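Local coordinates for hypothetical protein PH0495 (Pyrococcus horikoshii, PDB 1X3L) that catalyses the ATP-dependent phosphorylation of D-glycerate to 2-phosphoglycerate, with magnesium as cofactor and several other phosphate donors accepted, at residues K150-L155 with K232-V237; G160-E165 with E225-W230; G338-P343 with S405-K410; T374-G379 with G413-T418. All blocks are in the same frame, centred on the assembly; numbering follows the deposited sequence.

Contacts 1 and 2 lie about 11 Å apart, centre to centre, and join the same run of helices: 146-158 and 163-171 follow each other in the chain, as do 217-226 and 235-246, and L155 O meets I229 CG2. Contact 1 is partly buried and apolar; contact 2, at the surface, turns on a tyrosine-carboxylate hydrogen bond. Contacts 3 and 4, in the MOFRL part of the chain and about 42 and 43 Å from contact 1 between centres, are both partly buried and adjoin: helix 405-411 of contact 3 leads into the edge strand 415-416 of contact 4. Contact 3 pairs a lysine with an aromatic face, whereas contact 4 is mainly backbone sheet bonding.

Contact 1 (K150-L155 with K232-V237); sequences KLTTDL and KVPESV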
# COMPACT_ATOMS: atom_id res chain seq x y z
N LYS A 150 -13.23 10.17 18.13
CA LYS A 150 -14.16 9.17 17.62
C LYS A 150 -15.51 9.78 17.25
O LYS A 150 -16.02 9.54 16.16
CB LYS A 150 -14.38 8.06 18.66
CG LYS A 150 -13.15 7.23 18.98
CD LYS A 150 -13.50 6.10 19.94
CE LYS A 150 -12.29 5.27 20.31
NZ LYS A 150 -12.65 4.13 21.20
N LEU A 151 -16.07 10.58 18.15
CA LEU A 151 -17.36 11.21 17.88
C LEU A 151 -17.29 12.10 16.64
O LEU A 151 -18.22 12.13 15.83
CB LEU A 151 -17.81 12.03 19.08
CG LEU A 151 -18.00 11.27 20.40
CD1 LEU A 151 -18.50 12.23 21.47
CD2 LEU A 151 -18.99 10.13 20.20
N THR A 152 -16.19 12.83 16.50
CA THR A 152 -16.02 13.71 15.35
C THR A 152 -15.95 12.90 14.07
O THR A 152 -16.69 13.16 13.12
CB THR A 152 -14.74 14.56 15.49
OG1 THR A 152 -14.78 15.32 16.70
CG2 THR A 152 -14.61 15.52 14.31
N THR A 153 -15.07 11.91 14.04
CA THR A 153 -14.92 11.06 12.87
C THR A 153 -16.24 10.37 12.51
O THR A 153 -16.53 10.15 11.34
CB THR A 153 -13.83 9.98 13.08
OG1 THR A 153 -14.07 9.29 14.31
CG2 THR A 153 -12.45 10.61 13.12
N ASP A 154 -17.03 10.04 13.53
CA ASP A 154 -18.31 9.38 13.31
C ASP A 154 -19.35 10.30 12.68
O ASP A 154 -20.12 9.87 11.82
CB ASP A 154 -18.88 8.83 14.63
CG ASP A 154 -18.26 7.51 15.01
OD1 ASP A 154 -18.25 6.59 14.17
OD2 ASP A 154 -17.78 7.39 16.16
N LEU A 155 -19.37 11.56 13.10
CA LEU A 155 -20.31 12.52 12.55
C LEU A 155 -19.95 12.85 11.11
O LEU A 155 -20.81 13.22 10.31
CB LEU A 155 -20.32 13.80 13.40
CG LEU A 155 -20.80 13.63 14.84
CD1 LEU A 155 -20.63 14.94 15.59
CD2 LEU A 155 -22.25 13.18 14.85
N LYS A 232 -22.49 19.96 16.20
CA LYS A 232 -22.66 18.62 16.74
C LYS A 232 -21.38 18.02 17.31
O LYS A 232 -21.43 17.17 18.21
CB LYS A 232 -23.23 17.69 15.67
CG LYS A 232 -24.65 18.05 15.22
CD LYS A 232 -25.19 17.02 14.23
CE LYS A 232 -26.63 17.30 13.84
NZ LYS A 232 -26.78 18.57 13.08
N VAL A 233 -20.23 18.45 16.80
CA VAL A 233 -18.95 17.94 17.29
C VAL A 233 -18.71 18.46 18.70
O VAL A 233 -19.24 19.50 19.08
CB VAL A 233 -17.78 18.39 16.40
CG1 VAL A 233 -17.99 17.88 14.98
CG2 VAL A 233 -17.65 19.90 16.42
N PRO A 234 -17.90 17.75 19.50
CA PRO A 234 -17.63 18.22 20.87
C PRO A 234 -17.08 19.64 20.90
O PRO A 234 -16.49 20.12 19.92
CB PRO A 234 -16.63 17.19 21.39
CG PRO A 234 -15.95 16.70 20.15
CD PRO A 234 -17.10 16.55 19.19
N GLU A 235 -17.29 20.31 22.02
CA GLU A 235 -16.84 21.69 22.20
C GLU A 235 -15.33 21.80 22.02
O GLU A 235 -14.84 22.77 21.46
CB GLU A 235 -17.24 22.18 23.60
CG GLU A 235 -17.36 23.69 23.73
CD GLU A 235 -17.53 24.14 25.17
OE1 GLU A 235 -18.31 23.51 25.91
OE2 GLU A 235 -16.87 25.13 25.57
N SER A 236 -14.60 20.80 22.51
CA SER A 236 -13.15 20.79 22.42
C SER A 236 -12.65 20.87 20.97
O SER A 236 -11.59 21.43 20.71
CB SER A 236 -12.58 19.53 23.08
OG SER A 236 -12.95 18.36 22.36
N VAL A 237 -13.42 20.29 20.05
CA VAL A 237 -13.03 20.32 18.64
C VAL A 237 -13.24 21.72 18.08
O VAL A 237 -12.35 22.27 17.42
CB VAL A 237 -13.83 19.30 17.81
CG1 VAL A 237 -13.56 19.50 16.32
CG2 VAL A 237 -13.44 17.89 18.20
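T152 turns OG1 anti to its carbonyl carbon (chi1 -58°), facing P234 and V237, while CG2 stands anti to the backbone N near V233. L155 likewise sets CG anti to its carbonyl carbon (chi1 -64°), and its CD1 branch reaches the backbone at K232 and V233. CD1 of L155 lies 3.5 Å from K232 O and 3.8 Å from K232 CB, and V233 CG1 is 4.0 Å from it. The T152 hydroxyl packs against carbon: OG1 is 3.3 Å from V237 CG2 and 3.6 Å from P234 CD. Its polar need is met within its own helix, by a bond to D148 O one turn back. This is the packing of the middle of helix 146-158 against the entry of helix 235-246, where P234 is the N-cap residue and V237 N bonds to P234 O within the first turn. The side chains of T152 and P234 cross at about a right angle, and T152 CG2 stands 4.2 Å from V233 CG1. K232 meets L155 through its CB while the rest of its chain leads away, bent at chi4, to bond D228 O through NZ. L155 also packs on I229, in the loop before K232.

Contact 2 (G160-E165 with E225-W230); sequences GAKIHE and ELYDIW
One carboxylate oxygen, E165 OE1, takes two bonds from two sides: the hydroxyl of Y227 meets its syn lone pair, and the backbone N of K162 its anti lone pair. The Y227 OH to E165 OE1 bond is 2.6 Å long, with Y227 as donor, and OE1 sits at the edge of the phenol near the ring plane. The carboxylate is turned 84° against that ring. K162 N reaches E165 OE1 over 3.2 Å with an N-H...acceptor angle of 143°. K162 is the N-cap residue of helix 163-171, so the glutamate three positions on folds back to the start of its own helix. G160 and A161, leading into that helix, both touch the ring: G160 O stands 3.7 Å above the ring plane of Y227, offset toward the rim, and A161 CB presses obliquely on Y227 CE1 at 3.2 Å. L226 CD2 comes no nearer than 4.3 Å to the other oxygen, E165 OE2.

Y227 is the first residue to leave helix 217-226, which D228 ends as the C-prime residue of a Schellman motif; D228 N bonds to E225 O and I229 N to L224 O. A phenylalanine in place of Y227 would probably leave E165 OE1 with the K162 N-H alone of these two donors, and the carboxylate freer to turn. The Y227-E165 bond itself joins the exit of helix 217-226 to the first turn of helix 163-171. Two donors on a single oxygen would be expected to draw negative charge toward OE1 and to favour the ionised carboxylate.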
# COMPACT_ATOMS: atom_id res chain seq x y z
N GLY A 160 -22.10 11.53 5.60
CA GLY A 160 -21.57 11.32 4.26
C GLY A 160 -20.61 12.42 3.86
O GLY A 160 -21.00 13.40 3.22
N ALA A 161 -19.35 12.27 4.24
CA ALA A 161 -18.33 13.26 3.91
C ALA A 161 -17.25 12.63 3.05
O ALA A 161 -16.87 11.48 3.26
CB ALA A 161 -17.73 13.81 5.19
N LYS A 162 -16.75 13.39 2.08
CA LYS A 162 -15.71 12.88 1.20
C LYS A 162 -14.48 12.54 2.04
O LYS A 162 -14.18 13.22 3.02
CB LYS A 162 -15.37 13.92 0.12
CG LYS A 162 -16.54 14.23 -0.81
CD LYS A 162 -16.11 15.09 -1.99
CE LYS A 162 -17.29 15.42 -2.90
NZ LYS A 162 -16.88 16.18 -4.12
N ILE A 163 -13.78 11.48 1.65
CA ILE A 163 -12.60 11.02 2.39
C ILE A 163 -11.49 12.05 2.60
O ILE A 163 -10.85 12.06 3.65
CB ILE A 163 -12.01 9.75 1.72
CG1 ILE A 163 -10.68 9.38 2.39
CG2 ILE A 163 -11.84 9.99 0.23
CD1 ILE A 163 -10.04 8.14 1.82
N HIS A 164 -11.26 12.91 1.62
CA HIS A 164 -10.20 13.91 1.77
C HIS A 164 -10.64 15.04 2.70
O HIS A 164 -9.80 15.71 3.31
CB HIS A 164 -9.78 14.46 0.40
CG HIS A 164 -10.81 15.32 -0.25
ND1 HIS A 164 -11.05 16.62 0.15
CD2 HIS A 164 -11.65 15.09 -1.29
CE1 HIS A 164 -12.00 17.14 -0.61
NE2 HIS A 164 -12.37 16.24 -1.49
N GLU A 165 -11.95 15.26 2.79
CA GLU A 165 -12.49 16.31 3.66
C GLU A 165 -12.41 15.83 5.10
O GLU A 165 -12.29 16.64 6.02
CB GLU A 165 -13.94 16.61 3.30
CG GLU A 165 -14.14 17.15 1.89
CD GLU A 165 -15.60 17.46 1.58
OE1 GLU A 165 -16.44 16.55 1.72
OE2 GLU A 165 -15.89 18.61 1.21
N GLU A 225 -19.16 22.72 8.90
CA GLU A 225 -20.38 23.50 8.73
C GLU A 225 -21.16 23.00 7.52
O GLU A 225 -22.38 22.83 7.58
CB GLU A 225 -20.04 24.99 8.56
CG GLU A 225 -19.47 25.64 9.81
CD GLU A 225 -19.15 27.12 9.61
OE1 GLU A 225 -18.31 27.43 8.74
OE2 GLU A 225 -19.74 27.96 10.32
N LEU A 226 -20.44 22.77 6.42
CA LEU A 226 -21.06 22.30 5.18
C LEU A 226 -21.92 21.06 5.41
O LEU A 226 -22.93 20.86 4.74
CB LEU A 226 -19.98 21.98 4.15
CG LEU A 226 -20.51 21.42 2.82
CD1 LEU A 226 -21.37 22.47 2.14
CD2 LEU A 226 -19.34 21.02 1.93
N TYR A 227 -21.51 20.22 6.37
CA TYR A 227 -22.24 19.01 6.67
C TYR A 227 -23.05 19.13 7.96
O TYR A 227 -23.42 18.14 8.58
CB TYR A 227 -21.27 17.83 6.76
CG TYR A 227 -20.67 17.46 5.42
CD1 TYR A 227 -19.35 17.01 5.33
CD2 TYR A 227 -21.42 17.56 4.25
CE1 TYR A 227 -18.80 16.67 4.09
CE2 TYR A 227 -20.88 17.22 3.02
CZ TYR A 227 -19.57 16.77 2.94
OH TYR A 227 -19.03 16.43 1.73
N ASP A 228 -23.31 20.38 8.35
CA ASP A 228 -24.08 20.69 9.55
C ASP A 228 -23.74 19.86 10.78
O ASP A 228 -24.63 19.39 11.49
CB ASP A 228 -25.58 20.58 9.26
CG ASP A 228 -26.07 21.67 8.32
OD1 ASP A 228 -25.96 22.86 8.68
OD2 ASP A 228 -26.56 21.33 7.22
N ILE A 229 -22.45 19.68 11.04
CA ILE A 229 -22.02 18.94 12.22
C ILE A 229 -21.09 19.80 13.07
O ILE A 229 -20.59 19.36 14.10
CB ILE A 229 -21.27 17.64 11.83
CG1 ILE A 229 -20.13 17.95 10.87
CG2 ILE A 229 -22.25 16.64 11.23
CD1 ILE A 229 -19.30 16.74 10.51
N TRP A 230 -20.89 21.04 12.62
CA TRP A 230 -20.03 21.98 13.33
C TRP A 230 -20.49 22.16 14.77
O TRP A 230 -19.67 22.25 15.69
CB TRP A 230 -20.03 23.33 12.61
CG TRP A 230 -19.32 24.44 13.35
CD1 TRP A 230 -19.90 25.54 13.91
CD2 TRP A 230 -17.92 24.53 13.63
NE1 TRP A 230 -18.94 26.32 14.52
CE2 TRP A 230 -17.72 25.72 14.36
CE3 TRP A 230 -16.81 23.73 13.34
CZ2 TRP A 230 -16.45 26.13 14.81
CZ3 TRP A 230 -15.55 24.13 13.77
CH2 TRP A 230 -15.39 25.32 14.50

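Contact 3 (G338-P343 with S405-K410); sequences GGKGGP and SYEALK
K340 O accepts a hydrogen bond from Y406 N at 3.0 Å, the N-H...acceptor angle 149° and the donor tilted 32° from the carbonyl plane, which ties the loop to helix 405-411 near its N-terminal end. From the same residue the lysine side chain runs beside the Y406 ring and points the same way. Its CG is anti to the backbone N (chi1 -158°), CD passes 3.4 Å from Y406 CD2 over the ring face, and the bend at chi4 sets NZ above the ring centre. This is a cation-pi contact, with K340 NZ 3.7 Å from the Y406 centroid. A water accepts from K340 NZ at 2.8 Å and lies weakly bonded to Y406 OH. E407 OE2 touches K340 CD at 3.3 Å, while E407 OE1 makes a salt bridge to K410 NZ. An alanine at Y406 would probably leave the K340 ammonium without its aromatic face and the lysine chain freer to swing. At G341 a side chain would run into S405 OG. Just beyond, G342 is the N-cap residue of helix 343-351, and S405 packs on Q345, E346 and L349 of that helix; Y406 also lies against L415 of strand 415-416 and against F417.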
# COMPACT_ATOMS: atom_id res chain seq x y z
N GLY A 338 -24.15 -13.51 -5.09
CA GLY A 338 -22.97 -13.87 -5.85
C GLY A 338 -22.37 -15.19 -5.38
O GLY A 338 -22.80 -15.74 -4.36
N GLY A 339 -21.39 -15.68 -6.12
CA GLY A 339 -20.74 -16.94 -5.77
C GLY A 339 -19.40 -16.71 -5.09
O GLY A 339 -19.18 -15.67 -4.48
N LYS A 340 -18.51 -17.69 -5.20
CA LYS A 340 -17.19 -17.61 -4.59
C LYS A 340 -16.20 -17.06 -5.63
O LYS A 340 -16.20 -17.51 -6.77
CB LYS A 340 -16.75 -19.00 -4.12
CG LYS A 340 -15.67 -19.01 -3.03
CD LYS A 340 -15.32 -20.44 -2.64
CE LYS A 340 -14.58 -20.51 -1.31
NZ LYS A 340 -13.33 -19.70 -1.29
N GLY A 341 -15.37 -16.11 -5.23
CA GLY A 341 -14.42 -15.54 -6.16
C GLY A 341 -13.92 -14.16 -5.75
O GLY A 341 -14.11 -13.75 -4.61
N GLY A 342 -13.28 -13.46 -6.68
CA GLY A 342 -12.74 -12.14 -6.41
C GLY A 342 -12.29 -11.43 -7.68
O GLY A 342 -12.34 -12.02 -8.76
N PRO A 343 -11.81 -10.17 -7.59
CA PRO A 343 -11.35 -9.39 -8.75
C PRO A 343 -10.34 -10.09 -9.66
O PRO A 343 -10.62 -10.35 -10.83
CB PRO A 343 -10.77 -8.13 -8.12
CG PRO A 343 -11.54 -7.99 -6.83
CD PRO A 343 -11.59 -9.42 -6.34
N SER A 405 -16.23 -17.32 -10.06
CA SER A 405 -14.99 -17.67 -10.76
C SER A 405 -14.06 -18.61 -9.98
O SER A 405 -13.32 -19.38 -10.57
CB SER A 405 -14.22 -16.40 -11.15
OG SER A 405 -13.88 -15.63 -10.01
N TYR A 406 -14.11 -18.54 -8.65
CA TYR A 406 -13.26 -19.41 -7.84
C TYR A 406 -13.50 -20.88 -8.18
O TYR A 406 -12.56 -21.65 -8.38
CB TYR A 406 -13.54 -19.20 -6.35
CG TYR A 406 -12.69 -20.05 -5.41
CD1 TYR A 406 -11.52 -19.54 -4.85
CD2 TYR A 406 -13.08 -21.35 -5.06
CE1 TYR A 406 -10.75 -20.29 -3.95
CE2 TYR A 406 -12.32 -22.11 -4.16
CZ TYR A 406 -11.16 -21.57 -3.61
OH TYR A 406 -10.41 -22.30 -2.71
N GLU A 407 -14.77 -21.27 -8.25
CA GLU A 407 -15.12 -22.66 -8.54
C GLU A 407 -14.67 -23.13 -9.92
O GLU A 407 -14.33 -24.30 -10.10
CB GLU A 407 -16.63 -22.86 -8.39
CG GLU A 407 -17.16 -22.57 -6.99
CD GLU A 407 -16.45 -23.37 -5.92
OE1 GLU A 407 -16.32 -24.60 -6.09
OE2 GLU A 407 -16.02 -22.78 -4.91
N ALA A 408 -14.67 -22.23 -10.90
CA ALA A 408 -14.25 -22.61 -12.25
C ALA A 408 -12.74 -22.79 -12.30
O ALA A 408 -12.25 -23.82 -12.77
CB ALA A 408 -14.69 -21.55 -13.26
N LEU A 409 -12.02 -21.79 -11.81
CA LEU A 409 -10.56 -21.84 -11.80
C LEU A 409 -10.05 -23.03 -10.99
O LEU A 409 -9.04 -23.64 -11.34
CB LEU A 409 -9.98 -20.55 -11.22
CG LEU A 409 -10.20 -19.27 -12.05
CD1 LEU A 409 -9.65 -18.08 -11.28
CD2 LEU A 409 -9.50 -19.40 -13.41
N LYS A 410 -10.76 -23.36 -9.92
CA LYS A 410 -10.39 -24.47 -9.05
C LYS A 410 -10.32 -25.82 -9.78
O LYS A 410 -9.52 -26.68 -9.41
CB LYS A 410 -11.39 -24.59 -7.89
CG LYS A 410 -11.08 -25.70 -6.90
CD LYS A 410 -12.03 -25.69 -5.70
CE LYS A 410 -13.42 -26.19 -6.07
NZ LYS A 410 -14.37 -26.11 -4.92
O HOH W 1 -10.77 -20.12 -0.28

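Contact 4 (T374-G379 with G413-T418); sequences TDAAGG and GGLLFT
L416 O takes two N-H groups of the facing segment: A377 N at 2.7 Å, nearly along the C=O axis, and G378 N at 3.3 Å, a weak bond. In return L416 N bonds to G378 O at 2.9 Å, the donor 44° out of the carbonyl plane. A376 CB lies over one face of the F417 ring, offset toward the rim, 4.1 Å from the centroid, in a CH-pi contact. F417 CG is anti to the carbonyl carbon (chi1 -73°), and the ring's CD1 comes 3.3 Å from D375 O.

A377 and G378 both facing L416 form a classic beta bulge, where strand 378-382 meets strand 415-416, an outermost strand of the mixed sheet. G378 and L416 are an antiparallel hydrogen-bonded pair, G379 and L415 a non-hydrogen-bonded one. The backbone angles of G378 would jam any CB against the preceding carbonyl O. G379 CA approaches G414 O at 3.1 Å in a CA-H...O contact. A377 CB packs against T418 OG1 and CG2, and a water bridges the two segments, donating to D375 O and accepting from T418 N.

Further out, T374 OG1 accepts from A376 N in an ST turn and bonds to D371 O. L415 packs on L409 of helix 405-411, while L416 meets L11 of helix 6-20 together with V363 and F365 of strand 359-366.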
# COMPACT_ATOMS: atom_id res chain seq x y z
N THR A 374 -11.92 -15.14 -0.29
CA THR A 374 -11.34 -16.47 -0.47
C THR A 374 -9.89 -16.47 -0.01
O THR A 374 -9.33 -15.43 0.31
CB THR A 374 -11.35 -16.90 -1.95
OG1 THR A 374 -10.26 -16.27 -2.64
CG2 THR A 374 -12.67 -16.49 -2.61
N ASP A 375 -9.29 -17.66 0.01
CA ASP A 375 -7.90 -17.80 0.43
C ASP A 375 -6.91 -17.75 -0.74
O ASP A 375 -5.70 -17.86 -0.53
CB ASP A 375 -7.74 -19.10 1.21
CG ASP A 375 -8.40 -19.04 2.58
OD1 ASP A 375 -8.11 -18.08 3.33
OD2 ASP A 375 -9.21 -19.93 2.90
N ALA A 376 -7.44 -17.61 -1.95
CA ALA A 376 -6.60 -17.52 -3.15
C ALA A 376 -6.18 -16.07 -3.34
O ALA A 376 -6.92 -15.15 -2.98
CB ALA A 376 -7.36 -18.00 -4.37
N ALA A 377 -5.00 -15.85 -3.91
CA ALA A 377 -4.52 -14.50 -4.17
C ALA A 377 -4.97 -14.03 -5.55
O ALA A 377 -4.94 -12.84 -5.85
CB ALA A 377 -3.01 -14.45 -4.06
N GLY A 378 -5.38 -14.97 -6.39
CA GLY A 378 -5.82 -14.60 -7.72
C GLY A 378 -5.93 -15.79 -8.66
O GLY A 378 -6.11 -16.91 -8.21
N GLY A 379 -5.82 -15.53 -9.96
CA GLY A 379 -5.92 -16.61 -10.93
C GLY A 379 -4.75 -16.65 -11.89
O GLY A 379 -4.04 -15.66 -12.07
N GLY A 413 -6.90 -25.97 -12.41
CA GLY A 413 -5.61 -25.55 -11.88
C GLY A 413 -5.33 -24.08 -12.09
O GLY A 413 -4.17 -23.68 -12.21
N GLY A 414 -6.38 -23.27 -12.11
CA GLY A 414 -6.23 -21.84 -12.34
C GLY A 414 -6.17 -20.93 -11.14
O GLY A 414 -6.08 -19.72 -11.29
N LEU A 415 -6.21 -21.50 -9.94
CA LEU A 415 -6.14 -20.68 -8.73
C LEU A 415 -4.69 -20.46 -8.33
O LEU A 415 -3.85 -21.34 -8.47
CB LEU A 415 -6.88 -21.34 -7.57
CG LEU A 415 -8.41 -21.36 -7.67
CD1 LEU A 415 -8.99 -21.96 -6.39
CD2 LEU A 415 -8.93 -19.93 -7.85
N LEU A 416 -4.41 -19.26 -7.83
CA LEU A 416 -3.07 -18.93 -7.36
C LEU A 416 -3.15 -18.69 -5.86
O LEU A 416 -3.85 -17.78 -5.41
CB LEU A 416 -2.55 -17.66 -8.05
CG LEU A 416 -1.12 -17.31 -7.65
CD1 LEU A 416 -0.17 -18.37 -8.19
CD2 LEU A 416 -0.74 -15.95 -8.20
N PHE A 417 -2.46 -19.53 -5.09
CA PHE A 417 -2.43 -19.42 -3.64
C PHE A 417 -1.03 -19.03 -3.20
O PHE A 417 -0.08 -19.76 -3.46
CB PHE A 417 -2.77 -20.76 -2.98
CG PHE A 417 -4.21 -21.14 -3.07
CD1 PHE A 417 -5.09 -20.76 -2.06
CD2 PHE A 417 -4.68 -21.88 -4.14
CE1 PHE A 417 -6.43 -21.13 -2.12
CE2 PHE A 417 -6.02 -22.25 -4.21
CZ PHE A 417 -6.90 -21.87 -3.20
N THR A 418 -0.91 -17.89 -2.53
CA THR A 418 0.39 -17.44 -2.05
C THR A 418 0.49 -17.67 -0.54
O THR A 418 1.59 -17.80 0.01
CB THR A 418 0.57 -15.93 -2.28
OG1 THR A 418 -0.48 -15.23 -1.61
CG2 THR A 418 0.52 -15.60 -3.78
O HOH W 2 -3.17 -16.85 -1.14